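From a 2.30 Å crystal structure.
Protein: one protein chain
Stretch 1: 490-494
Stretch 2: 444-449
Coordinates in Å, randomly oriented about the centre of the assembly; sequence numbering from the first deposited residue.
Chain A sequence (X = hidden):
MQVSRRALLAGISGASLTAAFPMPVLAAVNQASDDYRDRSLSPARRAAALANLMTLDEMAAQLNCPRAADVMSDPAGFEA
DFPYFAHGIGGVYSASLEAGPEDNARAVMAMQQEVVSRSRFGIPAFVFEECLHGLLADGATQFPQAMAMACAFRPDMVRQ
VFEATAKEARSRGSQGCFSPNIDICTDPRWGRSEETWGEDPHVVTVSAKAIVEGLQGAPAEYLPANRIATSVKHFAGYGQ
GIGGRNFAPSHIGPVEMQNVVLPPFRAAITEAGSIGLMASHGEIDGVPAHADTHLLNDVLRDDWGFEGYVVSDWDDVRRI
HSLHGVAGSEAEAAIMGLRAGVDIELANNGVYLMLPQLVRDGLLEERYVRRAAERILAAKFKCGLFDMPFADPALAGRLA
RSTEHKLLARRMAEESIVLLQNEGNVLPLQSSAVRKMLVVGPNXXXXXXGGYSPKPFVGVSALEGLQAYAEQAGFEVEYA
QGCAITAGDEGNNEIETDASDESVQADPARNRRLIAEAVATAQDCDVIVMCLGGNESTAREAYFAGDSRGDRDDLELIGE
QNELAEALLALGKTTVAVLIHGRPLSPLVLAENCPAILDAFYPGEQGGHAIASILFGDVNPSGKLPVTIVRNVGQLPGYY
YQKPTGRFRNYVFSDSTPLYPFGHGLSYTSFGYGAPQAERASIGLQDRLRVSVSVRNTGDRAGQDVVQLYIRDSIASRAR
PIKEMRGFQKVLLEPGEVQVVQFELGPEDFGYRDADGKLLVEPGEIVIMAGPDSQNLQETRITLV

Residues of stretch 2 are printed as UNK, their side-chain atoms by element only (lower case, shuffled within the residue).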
# COMPACT_ATOMS: atom_id res chain seq x y z
N GLU A 490 14.40 30.94 9.05
CA GLU A 490 14.36 31.33 10.45
C GLU A 490 13.83 32.76 10.55
O GLU A 490 13.92 33.54 9.60
CB GLU A 490 15.75 31.24 11.11
CG GLU A 490 16.39 29.86 11.07
CD GLU A 490 17.72 29.81 11.83
OE1 GLU A 490 17.94 30.71 12.69
OE2 GLU A 490 18.53 28.89 11.58
N GLY A 491 13.29 33.09 11.72
CA GLY A 491 12.75 34.42 11.86
C GLY A 491 11.42 34.54 11.13
O GLY A 491 10.73 33.55 10.85
N ASN A 492 11.06 35.78 10.80
CA ASN A 492 9.74 36.03 10.24
C ASN A 492 9.71 35.74 8.74
O ASN A 492 10.75 35.57 8.09
CB ASN A 492 9.28 37.46 10.55
CG ASN A 492 10.26 38.52 10.08
OD1 ASN A 492 10.70 38.52 8.92
ND2 ASN A 492 10.62 39.43 10.98
N ASN A 493 8.49 35.66 8.21
CA ASN A 493 8.20 35.19 6.86
C ASN A 493 7.59 36.30 6.01
O ASN A 493 6.61 36.09 5.29
CB ASN A 493 7.26 33.99 6.92
CG ASN A 493 7.90 32.73 6.40
OD1 ASN A 493 9.12 32.68 6.19
ND2 ASN A 493 7.10 31.70 6.18
N GLU A 494 8.17 37.49 6.08
CA GLU A 494 7.60 38.67 5.44
C GLU A 494 8.34 39.11 4.18
O GLU A 494 7.70 39.51 3.21
CB GLU A 494 7.55 39.83 6.44
CG GLU A 494 6.82 39.47 7.74
CD GLU A 494 6.60 40.66 8.65
OE1 GLU A 494 6.89 41.80 8.24
OE2 GLU A 494 6.11 40.45 9.79
N UNK A 444 7.10 29.71 14.89
CA UNK A 444 6.53 30.74 15.76
C UNK A 444 6.47 32.10 15.07
O UNK A 444 5.40 32.72 15.03
c UNK A 444 7.34 30.85 17.06
N UNK A 445 7.60 32.55 14.53
CA UNK A 445 7.73 33.90 14.00
C UNK A 445 7.33 34.02 12.54
O UNK A 445 7.05 35.12 12.07
c UNK A 445 9.18 34.38 14.16
N UNK A 446 7.32 32.91 11.82
CA UNK A 446 6.94 32.83 10.42
C UNK A 446 5.44 32.56 10.27
O UNK A 446 4.82 31.89 11.10
c UNK A 446 7.77 31.74 9.74
o UNK A 446 8.01 30.64 10.62
N UNK A 447 4.87 33.13 9.20
CA UNK A 447 3.50 32.79 8.80
C UNK A 447 3.55 31.53 7.95
O UNK A 447 4.43 31.37 7.10
c UNK A 447 1.44 33.62 7.62
c UNK A 447 2.86 33.96 8.04
c UNK A 447 2.86 35.23 8.88
N UNK A 448 2.61 30.61 8.17
CA UNK A 448 2.55 29.40 7.34
C UNK A 448 1.14 29.21 6.83
O UNK A 448 0.20 29.03 7.61
c UNK A 448 6.67 28.08 7.83
c UNK A 448 3.06 28.19 8.11
n UNK A 448 5.44 27.88 7.37
n UNK A 448 6.58 28.60 9.04
c UNK A 448 4.53 28.25 8.34
c UNK A 448 5.26 28.74 9.37
N UNK A 449 1.00 29.29 5.51
CA UNK A 449 -0.29 29.22 4.86
C UNK A 449 -0.49 27.96 4.03
O UNK A 449 -1.63 27.62 3.72
c UNK A 449 -0.31 32.92 3.70
c UNK A 449 -0.40 31.79 4.71
c UNK A 449 -0.48 30.46 3.97
c UNK A 449 -1.58 31.97 5.66
O HOH W 1 10.46 31.14 12.03

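Position 444 carries one side-chain carbon and nothing beyond it. Its CB comes no nearer to stretch 1 than 7.6 Å, from the O of Gly491, so it plays no part in the contact; a lone CB means Ala444.

Position 445 again has a single carbon, but here the CA-to-CB bond points toward stretch 1, and the CB lies 3.7 Å from the O of Gly491. A methyl fits closely against that carbonyl, and the residue is Ala445. Its backbone does more: the O of Ala445 receives a CA-H...O contact from the CA of Asn492 at 3.4 Å, with 148° at the hydrogen.

Position 446 shows one carbon followed by one oxygen, unbranched. Its CB packs 3.5 Å from the CG of Asn493. The make-up is that of serine: Ser446, in the p rotamer. Its OG hydrogen-bonds at 2.9 Å to water 1, which donates to the O of Gly491 at 2.7 Å, so the hydroxyl reaches stretch 1 through solvent.

At position 447 three carbons form a fork directly at the CB, two of them bonded to the first. The CA-to-CB bond points sideways, and the nearest approach is 4.5 Å, from the CB of 447 to the CB of Asn493. What matters is the backbone, since the ND2 of Asn493 donates a hydrogen bond to the O of 447 at 2.8 Å, with an N-H...O angle of 158°. The forked trio is Val447.

Position 448 has one carbon leading to a five-membered ring of three carbons and two nitrogens. The CA-to-CB bond points sideways, yet the ring end comes nearer, placing the ND2 of Asn493 over one ring face. This is His448, its CE1 4.0 Å from the ND2 of Asn493. Within the stretch, the NE2 of His448 and the OG of Ser446 share a hydrogen bond of 3.0 Å, while ND1 is satisfied elsewhere in the structure.

Position 449 holds four carbons, forked at the second, buried but without contact to stretch 1: Leu449.

For a designer, the lesson is economy. Two loops with no regular secondary structure bury just 250 Å² between them, and a single direct hydrogen bond joins them. Asn493, whose CA-to-CB bond points toward stretch 2, supplies it by reading a main-chain carbonyl; its chi1 of -115° lies between the usual wells. Gly491 has a phi of 75°, and a positive phi by itself favours glycine; its O packs against the CB of Ala445 and accepts a hydrogen bond from the water. The bond between Ser446 and His448 ties together two side chains that both pack against Asn493.

Stretch 2, residues 444-449: AASVHL
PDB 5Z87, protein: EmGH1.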